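Uncharacterized protein ydaL (Escherichia coli, PDB 3QD7) binds DNA and has DNA endonuclease activity, the crystallised portion of the longer chain carrying its Smr domain. Local coordinates at residues Glu59-Val64 / Ala101-Glu106; Cys114-His119 / Ala125-Leu130. All coordinates share one frame; numbering follows the deposited sequence.

How the interactions relate
Interactions 1 and 2 follow one another along the chain: 59-64 / 101-106 closes before 114-119 / 125-130 opens, and helix 92-105 leads on to strand 110-115. Both lie in the Smr domain, with their centres about 15 Å apart on opposite sides of the chain's centre. The first pairs two helices; the second is the pairing of a beta hairpin within the mixed sheet. They meet directly at Leu-104, whose CD1 packs 3.6 Å from Val-128 CG2 and also lies near the sulfur of Cys-126. Through Leu-104, helix 92-105 packs against strand 125-130. No catalytic residues are assigned here, so neither contact can be tied to an active site.

Interaction 1. Residues Glu59-Val64 / Ala101-Glu106; sequences ECRKMV and ARWLTE
Around Val-64 and Trp-103, whose CA atoms are 8.0 Å apart, helical segments 59-64 and 101-105 run in roughly the same direction, their axes 11.2 Å apart at closest approach with a signed crossing angle of -31°. That is a wide spacing, and the indole of Trp-103 bridges it. CG stands anti to the carbonyl carbon, and the six-membered ring reaches across to the 59-64 helix.

Arg-61 covers one face of that ring with its backbone and the base of its side chain. Its CG makes a CH-pi contact, 4.0 Å from the six-membered ring centroid and displaced toward the rim, while CB approaches Trp-103 CH2 to 3.4 Å. A bend farther out, at chi3 (75°), carries the guanidinium away from the indole, its plane turned 74° from the ring; the charge goes to Glu-58 in a salt bridge, and NH1 bonds to Leu-10 O. At the indole's edge, Cys-60 CB lies in the ring plane, 3.9 Å from Trp-103 CZ3. Val-64 also meets the edge, with CG2 4.0 Å from Trp-103 CE3. No hydrogen bond crosses between the segments, but the buried indole NE1 is satisfied by Thr-11 O. Replacing the tryptophan with an alanine would probably open a gap between the helices beneath the aliphatic part of Arg-61, and Thr-11 O would lose its indole donor.

In the fold, this buried packing joins helix 57-73 to helix 92-105, and the chain near the N terminus is tied to both, through Asn-8 to Arg-61 O and through Thr-11 O to the indole; Glu-106, just beyond helix 92-105, bonds Thr-11 OG1 through OE2. Tyr-99, one turn earlier in helix 92-105, brings its ring against the indole. The same helix rests on strand 110-115 where Leu-104 and Thr-105 touch Tyr-113.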
loop_
_atom_site.group_PDB
_atom_site.type_symbol
_atom_site.label_atom_id
_atom_site.label_comp_id
_atom_site.label_asym_id
_atom_site.label_seq_id
_atom_site.Cartn_x
_atom_site.Cartn_y
_atom_site.Cartn_z
ATOM N N GLU A 59 5.877 12.361 5.300
ATOM C CA GLU A 59 5.375 12.699 3.956
ATOM C C GLU A 59 4.676 11.496 3.313
ATOM O O GLU A 59 3.653 11.661 2.673
ATOM C CB GLU A 59 6.495 13.244 3.067
ATOM C CG GLU A 59 6.022 13.862 1.741
ATOM C CD GLU A 59 5.299 15.237 1.898
ATOM O OE1 GLU A 59 4.570 15.659 0.959
ATOM O OE2 GLU A 59 5.462 15.899 2.948
ATOM N N CYS A 60 5.236 10.297 3.486
ATOM C CA CYS A 60 4.605 9.051 3.036
ATOM C C CYS A 60 3.237 8.888 3.655
ATOM O O CYS A 60 2.304 8.505 2.972
ATOM C CB CYS A 60 5.453 7.821 3.416
ATOM S SG CYS A 60 6.948 7.629 2.449
ATOM N N ARG A 61 3.121 9.173 4.952
ATOM C CA ARG A 61 1.840 9.042 5.654
ATOM C C ARG A 61 0.739 9.984 5.113
ATOM O O ARG A 61 -0.438 9.603 5.022
ATOM C CB ARG A 61 2.024 9.245 7.155
ATOM C CG ARG A 61 0.821 8.810 7.990
ATOM C CD ARG A 61 1.030 9.087 9.481
ATOM N NE ARG A 61 0.886 10.508 9.706
ATOM C CZ ARG A 61 -0.223 11.081 10.155
ATOM N NH1 ARG A 61 -1.272 10.337 10.497
ATOM N NH2 ARG A 61 -0.275 12.398 10.271
ATOM N N LYS A 62 1.137 11.200 4.751
ATOM C CA LYS A 62 0.221 12.166 4.130
ATOM C C LYS A 62 -0.166 11.764 2.692
ATOM O O LYS A 62 -1.323 11.865 2.313
ATOM C CB LYS A 62 0.829 13.584 4.169
ATOM C CG LYS A 62 1.165 14.081 5.592
ATOM C CD LYS A 62 1.376 15.619 5.683
ATOM C CE LYS A 62 2.628 16.067 4.956
ATOM N NZ LYS A 62 3.187 17.318 5.537
ATOM N N MET A 63 0.804 11.295 1.912
ATOM C CA MET A 63 0.566 10.874 0.522
ATOM C C MET A 63 -0.321 9.620 0.418
ATOM O O MET A 63 -1.234 9.558 -0.385
ATOM C CB MET A 63 1.912 10.617 -0.182
ATOM C CG MET A 63 2.762 11.873 -0.368
ATOM S SD MET A 63 4.471 11.490 -0.814
ATOM C CE MET A 63 4.286 11.224 -2.574
ATOM N N VAL A 64 -0.052 8.624 1.245
ATOM C CA VAL A 64 -0.831 7.378 1.213
ATOM C C VAL A 64 -2.297 7.673 1.568
ATOM O O VAL A 64 -3.225 7.216 0.904
ATOM C CB VAL A 64 -0.182 6.301 2.181
ATOM C CG1 VAL A 64 -1.105 5.099 2.416
ATOM C CG2 VAL A 64 1.201 5.861 1.643
ATOM N N ALA A 101 2.463 -1.313 5.035
ATOM C CA ALA A 101 1.775 -2.542 5.451
ATOM C C ALA A 101 0.712 -2.300 6.533
ATOM O O ALA A 101 -0.378 -2.844 6.464
ATOM C CB ALA A 101 2.780 -3.580 5.930
ATOM N N ARG A 102 1.049 -1.499 7.542
ATOM C CA ARG A 102 0.109 -1.186 8.601
ATOM C C ARG A 102 -0.975 -0.238 8.110
ATOM O O ARG A 102 -2.155 -0.466 8.360
ATOM C CB ARG A 102 0.849 -0.524 9.764
ATOM C CG ARG A 102 -0.073 0.178 10.740
ATOM C CD ARG A 102 0.703 1.081 11.639
ATOM N NE ARG A 102 1.387 0.308 12.672
ATOM C CZ ARG A 102 1.926 0.838 13.759
ATOM N NH1 ARG A 102 1.860 2.154 13.954
ATOM N NH2 ARG A 102 2.520 0.051 14.647
ATOM N N TRP A 103 -0.578 0.843 7.437
ATOM C CA TRP A 103 -1.544 1.880 7.025
ATOM C C TRP A 103 -2.676 1.349 6.161
ATOM O O TRP A 103 -3.825 1.776 6.309
ATOM C CB TRP A 103 -0.835 3.028 6.308
ATOM C CG TRP A 103 0.144 3.760 7.177
ATOM C CD1 TRP A 103 0.156 3.828 8.543
ATOM C CD2 TRP A 103 1.250 4.549 6.728
ATOM N NE1 TRP A 103 1.212 4.608 8.972
ATOM C CE2 TRP A 103 1.893 5.067 7.874
ATOM C CE3 TRP A 103 1.735 4.892 5.475
ATOM C CZ2 TRP A 103 3.013 5.897 7.792
ATOM C CZ3 TRP A 103 2.838 5.715 5.390
ATOM C CH2 TRP A 103 3.479 6.198 6.544
ATOM N N LEU A 104 -2.359 0.397 5.271
ATOM C CA LEU A 104 -3.372 -0.122 4.374
ATOM C C LEU A 104 -4.432 -0.891 5.132
ATOM O O LEU A 104 -5.595 -0.832 4.754
ATOM C CB LEU A 104 -2.780 -0.969 3.243
ATOM C CG LEU A 104 -1.894 -0.235 2.247
ATOM C CD1 LEU A 104 -1.198 -1.209 1.273
ATOM C CD2 LEU A 104 -2.670 0.851 1.504
ATOM N N THR A 105 -4.049 -1.596 6.209
ATOM C CA THR A 105 -5.038 -2.349 7.000
ATOM C C THR A 105 -5.988 -1.412 7.773
ATOM O O THR A 105 -7.061 -1.839 8.217
ATOM C CB THR A 105 -4.403 -3.331 7.998
ATOM O OG1 THR A 105 -3.764 -2.590 9.041
ATOM C CG2 THR A 105 -3.371 -4.264 7.320
ATOM N N GLU A 106 -5.600 -0.147 7.923
ATOM C CA GLU A 106 -6.409 0.835 8.681
ATOM C C GLU A 106 -7.571 1.477 7.895
ATOM O O GLU A 106 -8.470 2.118 8.483
ATOM C CB GLU A 106 -5.493 1.901 9.281
ATOM C CG GLU A 106 -4.685 1.321 10.400
ATOM C CD GLU A 106 -3.644 2.256 10.953
ATOM O OE1 GLU A 106 -3.177 3.143 10.244
ATOM O OE2 GLU A 106 -3.246 2.069 12.108
#

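Interaction 2. Residues Cys114-His119 / Ala125-Leu130; sequences CTALPH and ACYVAL
Tyr-127 swings its ring over Ala-116 because chi1 of -68° sets CG beside its own backbone N, anti to the carbonyl carbon. Cys-114 takes chi1 71°, and its sulfur comes to the edge of the same ring, 4.1 Å from Tyr-127 CD2, a Cys sulfur-aromatic contact. Ala-116 CA sits over the ring face, 3.9 Å from the centroid in a CH-pi contact, while its CB touches Ala-125 CB.

Beneath these side chains runs the antiparallel ladder of the hairpin. Cys-114 and Tyr-127 form a hydrogen-bonded pair, with Cys-114 N to Tyr-127 O at 3.1 Å and Tyr-127 N to Cys-114 O at 3.0 Å. Thr-115 and Cys-126 are the next, non-hydrogen-bonded pair. Beyond them Ala-116 N bonds to Ala-125 O, coming from above the carbonyl plane.

Leu-117 N makes a weak bond of 3.4 Å to Tyr-127 OH, which is also hydrogen-bonded to His-120. Tyr-44 stacks on the tyrosine ring as well. The phenol therefore continues the pairing where the backbones part: its flat face packs on the departing chain, and its hydroxyl, bonded to His-120 and weakly to Leu-117 N, probably helps to hold the ring and the turn toward His-120.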
loop_
_atom_site.group_PDB
_atom_site.type_symbol
_atom_site.label_atom_id
_atom_site.label_comp_id
_atom_site.label_asym_id
_atom_site.label_seq_id
_atom_site.Cartn_x
_atom_site.Cartn_y
_atom_site.Cartn_z
ATOM N N CYS A 114 -0.680 -7.412 -1.695
ATOM C CA CYS A 114 0.419 -8.379 -1.838
ATOM C C CYS A 114 1.574 -7.772 -2.638
ATOM O O CYS A 114 1.400 -6.778 -3.331
ATOM C CB CYS A 114 -0.059 -9.664 -2.499
ATOM S SG CYS A 114 -0.424 -9.436 -4.250
ATOM N N THR A 115 2.747 -8.387 -2.541
ATOM C CA THR A 115 3.929 -7.897 -3.250
ATOM C C THR A 115 3.621 -7.912 -4.766
ATOM O O THR A 115 2.936 -8.803 -5.241
ATOM C CB THR A 115 5.183 -8.725 -2.829
ATOM O OG1 THR A 115 5.388 -8.591 -1.415
ATOM C CG2 THR A 115 6.418 -8.222 -3.496
ATOM N N ALA A 116 4.060 -6.885 -5.490
ATOM C CA ALA A 116 3.847 -6.781 -6.937
ATOM C C ALA A 116 4.679 -7.788 -7.735
ATOM O O ALA A 116 5.679 -8.282 -7.258
ATOM C CB ALA A 116 4.176 -5.379 -7.397
ATOM N N LEU A 117 4.253 -8.083 -8.958
ATOM C CA LEU A 117 5.077 -8.802 -9.929
ATOM C C LEU A 117 6.242 -7.890 -10.346
ATOM O O LEU A 117 6.131 -6.663 -10.216
ATOM C CB LEU A 117 4.210 -9.182 -11.137
ATOM C CG LEU A 117 3.433 -10.514 -11.109
ATOM C CD1 LEU A 117 3.076 -10.983 -9.720
ATOM C CD2 LEU A 117 2.180 -10.402 -11.941
ATOM N N PRO A 118 7.347 -8.472 -10.860
ATOM C CA PRO A 118 8.513 -7.667 -11.236
ATOM C C PRO A 118 8.232 -6.568 -12.257
ATOM O O PRO A 118 8.837 -5.500 -12.191
ATOM C CB PRO A 118 9.476 -8.702 -11.817
ATOM C CG PRO A 118 9.033 -10.052 -11.134
ATOM C CD PRO A 118 7.564 -9.915 -11.147
ATOM N N HIS A 119 7.290 -6.785 -13.161
ATOM C CA HIS A 119 7.029 -5.763 -14.172
ATOM C C HIS A 119 6.295 -4.555 -13.579
ATOM O O HIS A 119 6.098 -3.561 -14.263
ATOM C CB HIS A 119 6.307 -6.345 -15.399
ATOM C CG HIS A 119 4.866 -6.670 -15.171
ATOM N ND1 HIS A 119 4.453 -7.713 -14.371
ATOM C CD2 HIS A 119 3.737 -6.109 -15.666
ATOM C CE1 HIS A 119 3.135 -7.775 -14.373
ATOM N NE2 HIS A 119 2.676 -6.810 -15.149
ATOM N N ALA A 125 7.315 -2.851 -4.540
ATOM C CA ALA A 125 5.960 -2.272 -4.673
ATOM C C ALA A 125 4.917 -3.230 -4.232
ATOM O O ALA A 125 5.168 -4.446 -4.193
ATOM C CB ALA A 125 5.704 -1.866 -6.143
ATOM N N CYS A 126 3.724 -2.745 -3.924
ATOM C CA CYS A 126 2.634 -3.679 -3.684
ATOM C C CYS A 126 1.323 -3.277 -4.358
ATOM O O CYS A 126 1.021 -2.082 -4.529
ATOM C CB CYS A 126 2.447 -3.964 -2.187
ATOM S SG CYS A 126 1.812 -2.577 -1.280
ATOM N N TYR A 127 0.588 -4.303 -4.769
ATOM C CA TYR A 127 -0.755 -4.216 -5.324
ATOM C C TYR A 127 -1.682 -4.092 -4.162
ATOM O O TYR A 127 -1.488 -4.777 -3.157
ATOM C CB TYR A 127 -1.134 -5.539 -6.002
ATOM C CG TYR A 127 -0.357 -5.851 -7.238
ATOM C CD1 TYR A 127 0.090 -4.825 -8.061
ATOM C CD2 TYR A 127 -0.087 -7.171 -7.614
ATOM C CE1 TYR A 127 0.785 -5.078 -9.206
ATOM C CE2 TYR A 127 0.619 -7.438 -8.774
ATOM C CZ TYR A 127 1.045 -6.373 -9.562
ATOM O OH TYR A 127 1.739 -6.573 -10.714
ATOM N N VAL A 128 -2.727 -3.293 -4.313
ATOM C CA VAL A 128 -3.710 -3.139 -3.268
ATOM C C VAL A 128 -5.109 -3.307 -3.888
ATOM O O VAL A 128 -5.422 -2.680 -4.912
ATOM C CB VAL A 128 -3.580 -1.734 -2.570
ATOM C CG1 VAL A 128 -4.551 -1.590 -1.389
ATOM C CG2 VAL A 128 -2.143 -1.440 -2.156
ATOM N N ALA A 129 -5.942 -4.150 -3.271
ATOM C CA ALA A 129 -7.333 -4.295 -3.705
ATOM C C ALA A 129 -8.223 -3.344 -2.906
ATOM O O ALA A 129 -8.171 -3.321 -1.677
ATOM C CB ALA A 129 -7.819 -5.742 -3.575
ATOM N N LEU A 130 -9.033 -2.579 -3.625
ATOM C CA LEU A 130 -9.903 -1.580 -3.023
ATOM C C LEU A 130 -11.368 -1.959 -3.274
ATOM O O LEU A 130 -11.729 -2.340 -4.390
ATOM C CB LEU A 130 -9.602 -0.200 -3.635
ATOM C CG LEU A 130 -8.639 0.818 -3.000
ATOM C CD1 LEU A 130 -7.560 0.278 -2.131
ATOM C CD2 LEU A 130 -8.027 1.681 -4.039
#